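Local coordinates for protein Baccell_00875 (Bacteroides cellulosilyticus DSM 14838, PDB 5NO8) that is a polysaccharide lyase that probably removes the L-rhamnose caps linked to glucuronic acid on complex arabinogalactan proteins, at residues R88-P93 with I110-K115; H238-N243 with R249-E254; Q460-T465 with L503-M508; P534-E537 with S543-A546. All blocks are in the same frame, centred on the assembly; numbering follows the deposited sequence.

Interaction 1. Residues R88-P93 with I110-K115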
loop_
_atom_site.group_PDB
_atom_site.type_symbol
_atom_site.label_atom_id
_atom_site.label_comp_id
_atom_site.label_asym_id
_atom_site.label_seq_id
_atom_site.Cartn_x
_atom_site.Cartn_y
_atom_site.Cartn_z
ATOM N N ARG A 88 -4.748 0.152 -30.889
ATOM C CA ARG A 88 -4.008 1.312 -31.391
ATOM C C ARG A 88 -3.354 2.050 -30.238
ATOM O O ARG A 88 -3.909 2.123 -29.136
ATOM C CB ARG A 88 -4.941 2.269 -32.116
ATOM C CG ARG A 88 -5.847 1.647 -33.161
ATOM C CD ARG A 88 -5.093 1.128 -34.354
ATOM N NE ARG A 88 -4.322 2.179 -35.046
ATOM C CZ ARG A 88 -4.460 2.565 -36.320
ATOM N NH1 ARG A 88 -3.649 3.516 -36.783
ATOM N NH2 ARG A 88 -5.358 2.019 -37.141
ATOM N N GLU A 89 -2.175 2.601 -30.483
ATOM C CA GLU A 89 -1.465 3.421 -29.496
ATOM C C GLU A 89 -1.233 4.736 -30.219
ATOM O O GLU A 89 -0.725 4.712 -31.354
ATOM C CB GLU A 89 -0.127 2.791 -29.098
ATOM C CG GLU A 89 -0.246 1.423 -28.455
ATOM C CD GLU A 89 1.096 0.727 -28.299
ATOM O OE1 GLU A 89 1.646 0.234 -29.317
ATOM O OE2 GLU A 89 1.603 0.670 -27.159
ATOM N N TRP A 90 -1.657 5.858 -29.644
ATOM C CA TRP A 90 -1.374 7.146 -30.286
ATOM C C TRP A 90 -0.020 7.625 -29.834
ATOM O O TRP A 90 0.329 7.545 -28.646
ATOM C CB TRP A 90 -2.501 8.180 -30.111
ATOM C CG TRP A 90 -2.808 8.750 -28.760
ATOM C CD1 TRP A 90 -2.309 9.916 -28.222
ATOM C CD2 TRP A 90 -3.775 8.265 -27.828
ATOM N NE1 TRP A 90 -2.879 10.153 -27.007
ATOM C CE2 TRP A 90 -3.790 9.164 -26.736
ATOM C CE3 TRP A 90 -4.641 7.163 -27.810
ATOM C CZ2 TRP A 90 -4.620 8.971 -25.620
ATOM C CZ3 TRP A 90 -5.468 6.982 -26.694
ATOM C CH2 TRP A 90 -5.437 7.875 -25.626
ATOM N N ARG A 91 0.783 8.071 -30.803
ATOM C CA ARG A 91 2.144 8.496 -30.521
ATOM C C ARG A 91 2.614 9.594 -31.479
ATOM O O ARG A 91 3.319 10.483 -31.047
ATOM C CB ARG A 91 3.127 7.307 -30.610
ATOM C CG ARG A 91 4.544 7.680 -30.166
ATOM C CD ARG A 91 5.495 6.491 -30.160
ATOM N NE ARG A 91 5.922 6.213 -31.515
ATOM C CZ ARG A 91 6.966 6.772 -32.131
ATOM N NH1 ARG A 91 7.784 7.630 -31.519
ATOM N NH2 ARG A 91 7.195 6.443 -33.389
ATOM N N ILE A 92 2.224 9.534 -32.744
ATOM C CA ILE A 92 2.656 10.532 -33.742
ATOM C C ILE A 92 1.436 11.338 -34.184
ATOM O O ILE A 92 0.558 10.801 -34.827
ATOM C CB ILE A 92 3.305 9.854 -34.961
ATOM C CG1 ILE A 92 4.522 8.991 -34.533
ATOM C CG2 ILE A 92 3.667 10.883 -36.030
ATOM C CD1 ILE A 92 5.614 9.737 -33.772
ATOM N N PRO A 93 1.402 12.631 -33.851
ATOM C CA PRO A 93 0.289 13.462 -34.218
ATOM C C PRO A 93 0.175 13.657 -35.720
ATOM O O PRO A 93 1.196 13.624 -36.433
ATOM C CB PRO A 93 0.600 14.813 -33.571
ATOM C CG PRO A 93 1.816 14.661 -32.783
ATOM C CD PRO A 93 2.425 13.354 -33.084
ATOM N N ILE A 110 -10.622 6.650 -35.076
ATOM C CA ILE A 110 -10.672 7.468 -33.858
ATOM C C ILE A 110 -9.775 8.688 -33.938
ATOM O O ILE A 110 -8.568 8.580 -34.099
ATOM C CB ILE A 110 -10.325 6.643 -32.607
ATOM C CG1 ILE A 110 -11.195 5.372 -32.536
ATOM C CG2 ILE A 110 -10.511 7.466 -31.344
ATOM C CD1 ILE A 110 -12.672 5.677 -32.568
ATOM N N ARG A 111 -10.390 9.843 -33.757
ATOM C CA ARG A 111 -9.685 11.106 -33.617
ATOM C C ARG A 111 -9.479 11.367 -32.137
ATOM O O ARG A 111 -10.469 11.317 -31.379
ATOM C CB ARG A 111 -10.562 12.185 -34.216
ATOM C CG ARG A 111 -9.989 13.574 -34.286
ATOM C CD ARG A 111 -11.076 14.434 -34.948
ATOM N NE ARG A 111 -10.671 15.781 -35.322
ATOM C CZ ARG A 111 -10.910 16.898 -34.616
ATOM N NH1 ARG A 111 -10.510 18.079 -35.107
ATOM N NH2 ARG A 111 -11.500 16.850 -33.415
ATOM N N ILE A 112 -8.238 11.633 -31.744
ATOM C CA ILE A 112 -7.898 12.016 -30.374
ATOM C C ILE A 112 -7.386 13.440 -30.410
ATOM O O ILE A 112 -6.345 13.709 -31.012
ATOM C CB ILE A 112 -6.833 11.111 -29.727
ATOM C CG1 ILE A 112 -7.205 9.619 -29.839
ATOM C CG2 ILE A 112 -6.668 11.476 -28.268
ATOM C CD1 ILE A 112 -6.566 8.886 -31.003
ATOM N N LEU A 113 -8.132 14.355 -29.816
ATOM C CA LEU A 113 -7.697 15.771 -29.780
ATOM C C LEU A 113 -7.368 16.117 -28.349
ATOM O O LEU A 113 -8.203 15.900 -27.472
ATOM C CB LEU A 113 -8.782 16.694 -30.291
ATOM C CG LEU A 113 -8.537 18.214 -30.264
ATOM C CD1 LEU A 113 -7.378 18.575 -31.183
ATOM C CD2 LEU A 113 -9.802 18.952 -30.666
ATOM N N ILE A 114 -6.171 16.651 -28.120
ATOM C CA ILE A 114 -5.799 17.200 -26.835
ATOM C C ILE A 114 -5.689 18.711 -26.907
ATOM O O ILE A 114 -4.921 19.218 -27.716
ATOM C CB ILE A 114 -4.460 16.649 -26.335
ATOM C CG1 ILE A 114 -4.444 15.126 -26.446
ATOM C CG2 ILE A 114 -4.237 17.092 -24.891
ATOM C CD1 ILE A 114 -3.118 14.482 -26.108
ATOM N N LYS A 115 -6.436 19.414 -26.057
ATOM C CA LYS A 115 -6.358 20.883 -25.935
ATOM C C LYS A 115 -5.864 21.195 -24.540
ATOM O O LYS A 115 -6.492 20.781 -23.567
ATOM C CB LYS A 115 -7.743 21.513 -26.186
ATOM C CG LYS A 115 -8.242 21.350 -27.634
ATOM C CD LYS A 115 -9.566 22.063 -27.920
ATOM C CE LYS A 115 -10.773 21.171 -27.606
ATOM N NZ LYS A 115 -12.036 21.912 -27.779
#
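W90 reaches across a beta sandwich to I112 and I114, joining strand 84-90 of one sheet to strand 110-119 of the facing sheet. Along the first segment, R88 forms a salt bridge to E107 on strand 102-107, a charged tie between the two sheets next to the tryptophan. Two residues on, W90 carries the contact. Its CG sits between the backbone N and the carbonyl carbon (chi1 67°), a torsion that swings the indole into the interior toward I112. The branch methyl CG2 of I112 lies over one face of the five-membered ring, 4.2 Å from its centroid and 20° off the ring normal: a CH-pi contact. The other branch works further along the indole, with I112 CD1 4.1 Å from W90 CE3. I114 adds a looser touch, its CD1 standing 4.4 Å from W90 NE1. Beyond W90 the chain leaves the strand, and P93 leans on V103. A large flat ring suits the interface between the sheets, and beta-branched isoleucines suit the strand while offering methyls to it. Dispersion carries this buried contact, and the one polar ring atom, NE1, donates to the carbonyl of G73, so indole burial costs no lost hydrogen bond.

Interaction 2. Residues H238-N243 with R249-E254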
loop_
_atom_site.group_PDB
_atom_site.type_symbol
_atom_site.label_atom_id
_atom_site.label_comp_id
_atom_site.label_asym_id
_atom_site.label_seq_id
_atom_site.Cartn_x
_atom_site.Cartn_y
_atom_site.Cartn_z
ATOM N N HIS A 238 -7.740 18.946 -14.383
ATOM C CA HIS A 238 -6.909 20.068 -13.969
ATOM C C HIS A 238 -5.724 19.505 -13.201
ATOM O O HIS A 238 -5.936 18.678 -12.310
ATOM C CB HIS A 238 -7.664 20.941 -13.013
ATOM C CG HIS A 238 -8.734 21.754 -13.642
ATOM N ND1 HIS A 238 -8.894 23.089 -13.359
ATOM C CD2 HIS A 238 -9.694 21.440 -14.541
ATOM C CE1 HIS A 238 -9.921 23.566 -14.047
ATOM N NE2 HIS A 238 -10.437 22.581 -14.758
ATOM N N VAL A 239 -4.514 19.950 -13.553
ATOM C CA VAL A 239 -3.276 19.616 -12.870
ATOM C C VAL A 239 -2.740 20.876 -12.216
ATOM O O VAL A 239 -2.682 21.926 -12.845
ATOM C CB VAL A 239 -2.258 19.016 -13.842
ATOM C CG1 VAL A 239 -0.949 18.729 -13.125
ATOM C CG2 VAL A 239 -2.826 17.756 -14.464
ATOM N N PHE A 240 -2.431 20.802 -10.925
ATOM C CA PHE A 240 -2.211 22.036 -10.151
ATOM C C PHE A 240 -1.354 21.775 -8.921
ATOM O O PHE A 240 -1.317 20.677 -8.376
ATOM C CB PHE A 240 -3.543 22.632 -9.675
ATOM C CG PHE A 240 -4.380 21.663 -8.878
ATOM C CD1 PHE A 240 -5.270 20.800 -9.536
ATOM C CD2 PHE A 240 -4.283 21.588 -7.494
ATOM C CE1 PHE A 240 -6.039 19.899 -8.825
ATOM C CE2 PHE A 240 -5.052 20.667 -6.774
ATOM C CZ PHE A 240 -5.931 19.826 -7.439
ATOM N N ALA A 241 -0.691 22.833 -8.484
ATOM C CA ALA A 241 0.102 22.806 -7.280
ATOM C C ALA A 241 -0.816 22.929 -6.076
ATOM O O ALA A 241 -1.836 23.597 -6.127
ATOM C CB ALA A 241 1.077 23.979 -7.290
ATOM N N HIS A 242 -0.431 22.299 -4.982
ATOM C CA HIS A 242 -1.130 22.454 -3.727
ATOM C C HIS A 242 -0.204 22.282 -2.537
ATOM O O HIS A 242 0.936 21.868 -2.673
ATOM C CB HIS A 242 -2.373 21.534 -3.649
ATOM C CG HIS A 242 -2.053 20.083 -3.516
ATOM N ND1 HIS A 242 -1.697 19.508 -2.317
ATOM C CD2 HIS A 242 -2.000 19.087 -4.438
ATOM C CE1 HIS A 242 -1.480 18.216 -2.495
ATOM N NE2 HIS A 242 -1.641 17.938 -3.776
ATOM N N ASN A 243 -0.705 22.629 -1.374
ATOM C CA ASN A 243 0.103 22.670 -0.147
ATOM C C ASN A 243 -0.118 21.548 0.833
ATOM O O ASN A 243 0.390 21.600 1.940
ATOM C CB ASN A 243 -0.099 24.022 0.529
ATOM C CG ASN A 243 0.634 25.127 -0.184
ATOM O OD1 ASN A 243 1.760 24.939 -0.669
ATOM N ND2 ASN A 243 0.004 26.298 -0.261
ATOM N N ARG A 249 -7.886 18.880 -1.045
ATOM C CA ARG A 249 -9.337 18.671 -0.927
ATOM C C ARG A 249 -10.159 19.909 -1.205
ATOM O O ARG A 249 -11.185 19.860 -1.908
ATOM C CB ARG A 249 -9.694 18.107 0.454
ATOM C CG ARG A 249 -9.361 16.633 0.595
ATOM C CD ARG A 249 -9.886 16.047 1.889
ATOM N NE ARG A 249 -9.117 16.475 3.036
ATOM C CZ ARG A 249 -8.104 15.805 3.605
ATOM N NH1 ARG A 249 -7.654 14.643 3.157
ATOM N NH2 ARG A 249 -7.508 16.331 4.658
ATOM N N HIS A 250 -9.685 21.042 -0.691
ATOM C CA HIS A 250 -10.343 22.321 -0.924
ATOM C C HIS A 250 -10.393 22.653 -2.409
ATOM O O HIS A 250 -11.440 23.011 -2.948
ATOM C CB HIS A 250 -9.617 23.443 -0.143
ATOM C CG HIS A 250 -10.267 24.787 -0.277
ATOM N ND1 HIS A 250 -11.503 25.074 0.266
ATOM C CD2 HIS A 250 -9.871 25.908 -0.923
ATOM C CE1 HIS A 250 -11.837 26.319 -0.032
ATOM N NE2 HIS A 250 -10.866 26.845 -0.758
ATOM N N LYS A 251 -9.254 22.512 -3.067
ATOM C CA LYS A 251 -9.133 22.797 -4.494
ATOM C C LYS A 251 -9.960 21.834 -5.348
ATOM O O LYS A 251 -10.601 22.255 -6.334
ATOM C CB LYS A 251 -7.669 22.755 -4.894
ATOM C CG LYS A 251 -6.901 23.975 -4.397
ATOM C CD LYS A 251 -5.425 23.817 -4.732
ATOM C CE LYS A 251 -4.547 24.921 -4.157
ATOM N NZ LYS A 251 -4.692 26.154 -4.925
ATOM N N LEU A 252 -9.970 20.563 -4.961
ATOM C CA LEU A 252 -10.852 19.583 -5.644
ATOM C C LEU A 252 -12.329 20.023 -5.613
ATOM O O LEU A 252 -13.032 20.012 -6.654
ATOM C CB LEU A 252 -10.629 18.179 -5.082
ATOM C CG LEU A 252 -11.515 17.039 -5.604
ATOM C CD1 LEU A 252 -10.775 15.706 -5.471
ATOM C CD2 LEU A 252 -12.850 16.976 -4.901
ATOM N N LEU A 253 -12.793 20.460 -4.451
ATOM C CA LEU A 253 -14.161 20.968 -4.316
ATOM C C LEU A 253 -14.367 22.282 -5.089
ATOM O O LEU A 253 -15.416 22.468 -5.713
ATOM C CB LEU A 253 -14.533 21.155 -2.848
ATOM C CG LEU A 253 -14.567 19.885 -1.989
ATOM C CD1 LEU A 253 -14.747 20.234 -0.515
ATOM C CD2 LEU A 253 -15.679 18.965 -2.451
ATOM N N GLU A 254 -13.359 23.163 -5.075
ATOM C CA GLU A 254 -13.431 24.414 -5.838
ATOM C C GLU A 254 -13.568 24.171 -7.307
ATOM O O GLU A 254 -14.254 24.923 -7.995
ATOM C CB GLU A 254 -12.204 25.292 -5.619
ATOM C CG GLU A 254 -12.122 25.859 -4.220
ATOM C CD GLU A 254 -10.964 26.824 -4.028
ATOM O OE1 GLU A 254 -9.882 26.604 -4.631
ATOM O OE2 GLU A 254 -11.169 27.807 -3.268
HETATM O O HOH W 1 -2.765 25.783 -7.443
#
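The stem of K251 and the ring of F240 lie alongside each other, running opposite ways, where strand 232-242 is followed directly by helix 245-254, which folds back against one face of the large antiparallel sheet. The short segments run roughly antiparallel, at 144°, with their axes 9.8 Å apart at closest approach. K251 points its CB toward the strand and uses its aliphatic stem as a hydrophobic chain. K251 CD lies 3.7 Å from F240 CD2, and K251 CB is 3.8 Å from F240 CE2, so two methylenes flank the same side of the phenyl. The ring is swung toward the helix by a CG set between the backbone N and the carbonyl carbon (chi1 56°). H242 adds its CB, 4.0 Å from K251 CD, while its imidazole turns away to the backbone N of G244 and meets the ring of F248. Deeper in, L252 packs on V191 of the neighbouring strand. A lysine suits this partly exposed place because its stem is greasy while its charged end can keep a water partner. Shortened to an alanine, this position would lose the stem, which would probably uncover part of the F240 ring and leave the water without its ammonium partner. The K251 chain bends at chi4 (-76°), which carries the ammonium round past the strand; K251 CE passes 3.6 Å from A241 O, and one water spans the remaining gap, 3.2 Å from K251 NZ and 2.7 Å from A241 O.

Interaction 3. Residues Q460-T465 with L503-M508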
loop_
_atom_site.group_PDB
_atom_site.type_symbol
_atom_site.label_atom_id
_atom_site.label_comp_id
_atom_site.label_asym_id
_atom_site.label_seq_id
_atom_site.Cartn_x
_atom_site.Cartn_y
_atom_site.Cartn_z
ATOM N N GLN A 460 7.509 -13.354 23.654
ATOM C CA GLN A 460 6.077 -13.693 23.759
ATOM C C GLN A 460 5.883 -15.064 24.428
ATOM O O GLN A 460 4.963 -15.240 25.238
ATOM C CB GLN A 460 5.424 -13.698 22.374
ATOM C CG GLN A 460 5.437 -12.357 21.652
ATOM C CD GLN A 460 4.437 -11.360 22.184
ATOM O OE1 GLN A 460 3.789 -11.584 23.210
ATOM N NE2 GLN A 460 4.329 -10.216 21.496
ATOM N N MET A 461 6.717 -16.035 24.057
ATOM C CA MET A 461 6.684 -17.376 24.661
ATOM C C MET A 461 6.969 -17.388 26.169
ATOM O O MET A 461 6.474 -18.279 26.870
ATOM C CB MET A 461 7.603 -18.350 23.938
ATOM C CG MET A 461 7.144 -18.791 22.559
ATOM S SD MET A 461 5.587 -19.664 22.559
ATOM C CE MET A 461 5.953 -21.234 23.388
ATOM N N TYR A 462 7.710 -16.409 26.683
ATOM C CA TYR A 462 7.811 -16.226 28.134
ATOM C C TYR A 462 6.448 -15.934 28.739
ATOM O O TYR A 462 6.088 -16.509 29.764
ATOM C CB TYR A 462 8.784 -15.099 28.483
ATOM C CG TYR A 462 8.769 -14.634 29.929
ATOM C CD1 TYR A 462 9.121 -15.500 30.981
ATOM C CD2 TYR A 462 8.450 -13.323 30.239
ATOM C CE1 TYR A 462 9.137 -15.050 32.295
ATOM C CE2 TYR A 462 8.457 -12.867 31.542
ATOM C CZ TYR A 462 8.808 -13.727 32.567
ATOM O OH TYR A 462 8.785 -13.215 33.847
ATOM N N LYS A 463 5.682 -15.061 28.083
ATOM C CA LYS A 463 4.327 -14.718 28.555
ATOM C C LYS A 463 3.399 -15.936 28.539
ATOM O O LYS A 463 2.527 -16.028 29.375
ATOM C CB LYS A 463 3.723 -13.559 27.738
ATOM C CG LYS A 463 4.545 -12.274 27.760
ATOM C CD LYS A 463 3.915 -11.170 26.919
ATOM C CE LYS A 463 2.828 -10.430 27.668
ATOM N NZ LYS A 463 2.241 -9.352 26.834
ATOM N N VAL A 464 3.593 -16.859 27.608
ATOM C CA VAL A 464 2.789 -18.083 27.521
ATOM C C VAL A 464 3.135 -19.055 28.650
ATOM O O VAL A 464 2.242 -19.650 29.256
ATOM C CB VAL A 464 3.003 -18.796 26.166
ATOM C CG1 VAL A 464 2.304 -20.152 26.096
ATOM C CG2 VAL A 464 2.518 -17.897 25.018
ATOM N N THR A 465 4.434 -19.217 28.907
ATOM C CA THR A 465 4.943 -20.335 29.705
ATOM C C THR A 465 5.456 -19.976 31.086
ATOM O O THR A 465 5.587 -20.872 31.903
ATOM C CB THR A 465 6.113 -21.029 28.981
ATOM O OG1 THR A 465 7.175 -20.089 28.778
ATOM C CG2 THR A 465 5.673 -21.605 27.665
ATOM N N LEU A 503 12.468 -8.728 30.351
ATOM C CA LEU A 503 13.643 -8.658 31.237
ATOM C C LEU A 503 13.322 -8.092 32.622
ATOM O O LEU A 503 13.789 -8.644 33.605
ATOM C CB LEU A 503 14.771 -7.863 30.574
ATOM C CG LEU A 503 15.405 -8.574 29.378
ATOM C CD1 LEU A 503 16.239 -7.622 28.531
ATOM C CD2 LEU A 503 16.251 -9.776 29.784
ATOM N N LYS A 504 12.535 -7.019 32.705
ATOM C CA LYS A 504 12.098 -6.470 33.996
ATOM C C LYS A 504 11.291 -7.508 34.783
ATOM O O LYS A 504 11.599 -7.758 35.954
ATOM C CB LYS A 504 11.302 -5.167 33.836
ATOM N N GLU A 505 10.323 -8.155 34.122
ATOM C CA GLU A 505 9.457 -9.165 34.760
ATOM C C GLU A 505 10.198 -10.429 35.180
ATOM O O GLU A 505 9.857 -11.035 36.191
ATOM C CB GLU A 505 8.291 -9.570 33.842
ATOM C CG GLU A 505 7.221 -8.499 33.690
ATOM C CD GLU A 505 6.168 -8.805 32.607
ATOM O OE1 GLU A 505 6.309 -9.785 31.822
ATOM O OE2 GLU A 505 5.182 -8.031 32.544
ATOM N N ALA A 506 11.185 -10.840 34.391
ATOM C CA ALA A 506 11.997 -11.993 34.722
ATOM C C ALA A 506 13.067 -11.671 35.778
ATOM O O ALA A 506 13.781 -12.573 36.201
ATOM C CB ALA A 506 12.651 -12.563 33.478
ATOM N N GLY A 507 13.192 -10.401 36.169
ATOM C CA GLY A 507 14.161 -9.986 37.180
ATOM C C GLY A 507 15.602 -9.945 36.700
ATOM O O GLY A 507 16.507 -9.861 37.521
ATOM N N MET A 508 15.826 -9.979 35.385
ATOM C CA MET A 508 17.182 -10.044 34.819
ATOM C C MET A 508 17.727 -8.628 34.650
ATOM O O MET A 508 17.712 -8.058 33.548
ATOM C CB MET A 508 17.162 -10.796 33.496
ATOM C CG MET A 508 16.824 -12.258 33.647
ATOM S SD MET A 508 16.431 -12.982 32.050
ATOM C CE MET A 508 16.346 -14.726 32.464
#
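Y462, near the end of helix 448-465, brings its phenol up to E505 and A506 at the C-terminal end of helix 496-505, a contact between two helices of the C-terminal helical domain. The ring leaves its helix with CG anti to the backbone N (chi1 168°), which sends the hydroxyl across to the neighbour's last turn. There Y462 OH lies 3.4 Å from E505 O. The methyl of A506 approaches the ring obliquely, CB 4.1 Å from Y462 CZ, and so small a residue lets the tyrosine come close to the backbone. E505 crosses the tyrosine: E505 OE1 sits at the ring edge, 3.8 Å from Y462 CE2, with the ring and carboxylate planes 46° apart, while E505 OE2 takes a hydrogen bond from Q501. The helix end itself is a Schellman motif, in which M508 N bonds to L503 O (3.0 Å) and G507 N to K504 O (3.1 Å). G507 holds the positive phi, for which glycine, lacking a side chain, pays little, and M508 occupies the N-cap position of helix 509-529. On its own helix, M461 O is gripped by T465 N and T465 OG1 from opposite faces of its plane, and V471 of helix 469-485 packs on Y462.

Interaction 4. Residues P534-E537 with S543-A546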
loop_
_atom_site.group_PDB
_atom_site.type_symbol
_atom_site.label_atom_id
_atom_site.label_comp_id
_atom_site.label_asym_id
_atom_site.label_seq_id
_atom_site.Cartn_x
_atom_site.Cartn_y
_atom_site.Cartn_z
ATOM N N PRO A 534 19.325 4.677 5.084
ATOM C CA PRO A 534 20.080 3.750 4.243
ATOM C C PRO A 534 19.176 2.822 3.417
ATOM O O PRO A 534 18.029 2.532 3.819
ATOM C CB PRO A 534 20.915 2.923 5.246
ATOM C CG PRO A 534 20.563 3.392 6.607
ATOM C CD PRO A 534 19.390 4.313 6.513
ATOM N N ALA A 535 19.687 2.365 2.277
ATOM C CA ALA A 535 18.946 1.430 1.446
ATOM C C ALA A 535 18.954 0.071 2.139
ATOM O O ALA A 535 19.937 -0.296 2.786
ATOM C CB ALA A 535 19.561 1.328 0.055
ATOM N N HIS A 536 17.848 -0.657 2.030
ATOM C CA HIS A 536 17.780 -2.040 2.505
ATOM C C HIS A 536 17.395 -2.900 1.306
ATOM O O HIS A 536 18.081 -2.861 0.287
ATOM C CB HIS A 536 16.831 -2.157 3.715
ATOM C CG HIS A 536 17.369 -1.525 4.961
ATOM N ND1 HIS A 536 17.480 -0.161 5.119
ATOM C CD2 HIS A 536 17.843 -2.077 6.105
ATOM C CE1 HIS A 536 18.001 0.102 6.305
ATOM N NE2 HIS A 536 18.221 -1.043 6.925
ATOM N N GLU A 537 16.308 -3.666 1.391
ATOM C CA GLU A 537 15.929 -4.566 0.312
ATOM C C GLU A 537 15.208 -3.790 -0.808
ATOM O O GLU A 537 15.128 -4.245 -1.951
ATOM C CB GLU A 537 15.127 -5.737 0.897
ATOM C CG GLU A 537 16.039 -6.581 1.809
ATOM C CD GLU A 537 15.351 -7.688 2.596
ATOM O OE1 GLU A 537 14.099 -7.753 2.601
ATOM O OE2 GLU A 537 16.089 -8.483 3.237
ATOM N N SER A 543 8.521 0.394 4.720
ATOM C CA SER A 543 9.034 -0.509 5.753
ATOM C C SER A 543 10.528 -0.304 6.084
ATOM O O SER A 543 11.136 -1.160 6.718
ATOM C CB SER A 543 8.685 -1.979 5.477
ATOM O OG SER A 543 9.447 -2.542 4.424
ATOM N N ILE A 544 11.097 0.824 5.649
ATOM C CA ILE A 544 12.290 1.429 6.297
ATOM C C ILE A 544 11.881 2.577 7.213
ATOM O O ILE A 544 12.278 2.630 8.375
ATOM C CB ILE A 544 13.290 1.942 5.229
ATOM C CG1 ILE A 544 13.798 0.760 4.408
ATOM C CG2 ILE A 544 14.428 2.743 5.883
ATOM C CD1 ILE A 544 14.493 1.176 3.124
ATOM N N VAL A 545 11.046 3.483 6.711
ATOM C CA VAL A 545 10.637 4.665 7.461
ATOM C C VAL A 545 9.780 4.275 8.678
ATOM O O VAL A 545 10.019 4.745 9.795
ATOM C CB VAL A 545 9.861 5.667 6.572
ATOM C CG1 VAL A 545 9.342 6.856 7.382
ATOM C CG2 VAL A 545 10.751 6.157 5.428
ATOM N N ALA A 546 8.786 3.416 8.463
ATOM C CA ALA A 546 7.863 3.101 9.566
ATOM C C ALA A 546 8.591 2.430 10.736
ATOM O O ALA A 546 8.384 2.827 11.871
ATOM C CB ALA A 546 6.677 2.266 9.107
#
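I544 pushes its CD1 into the corner made by P534 and H536, pinning the loop that precedes helix 542-559 to that helix's first turn. The snug part is small. I544 CD1 lies 3.8 Å from H536 ND1 and 3.9 Å from P534 O, and I544 CG1 stands 3.9 Å from the same ND1, so the long branch of the isoleucine runs obliquely past one nitrogen of the imidazole. With CG1 anti to the carbonyl carbon (chi1 -63°) and the chain then extended, the branch reaches straight for the loop. Here H536 ND1 also makes a weak hydrogen bond to P534 O (3.0 Å, N-H...O angle 134°), folding the ring back over its own chain, while NE2 takes a bond from the backbone N of Y490 and F489 meets the ring edge-to-face. Proline, with its restricted phi, suits this extended loop, and its carbonyl meets both the I544 branch and H536 ND1. Cut back to an alanine, I544 would lose the branch that reaches the loop, probably opening a gap between helix and loop beside H536 and P534. The outer side is looser: A535 and E537 are exposed and barely touch the helix, though E537 makes a salt bridge to R447. The isoleucine branch thus packs obliquely beside ND1 and CB of the histidine, while the Y490 bond at NE2 and the weak bond at ND1 help to set the ring's orientation without burying it completely.

Interactions 1 and 2 share one antiparallel sheet of the N-terminal region, through strands 110-119 and 232-242, and their centres lie 27 Å apart; interaction 1 is sheet against sheet, interaction 2 helix on sheet. Both are buried, but interaction 1 is wholly apolar, whereas the lysine of interaction 2 combines an apolar stem with an ammonium linked by water to the strand. Interactions 3 and 4 belong to the helical domain and are partly exposed. Helix 509-529 runs from just after 503-508 to just before 534-537, and Y449, on the helix holding 460-465, touches H536. Interaction 3 meets a helix C-terminus, while interaction 4 joins a loop to a helix start, setting an apolar branch beside a hydrogen-bonded histidine.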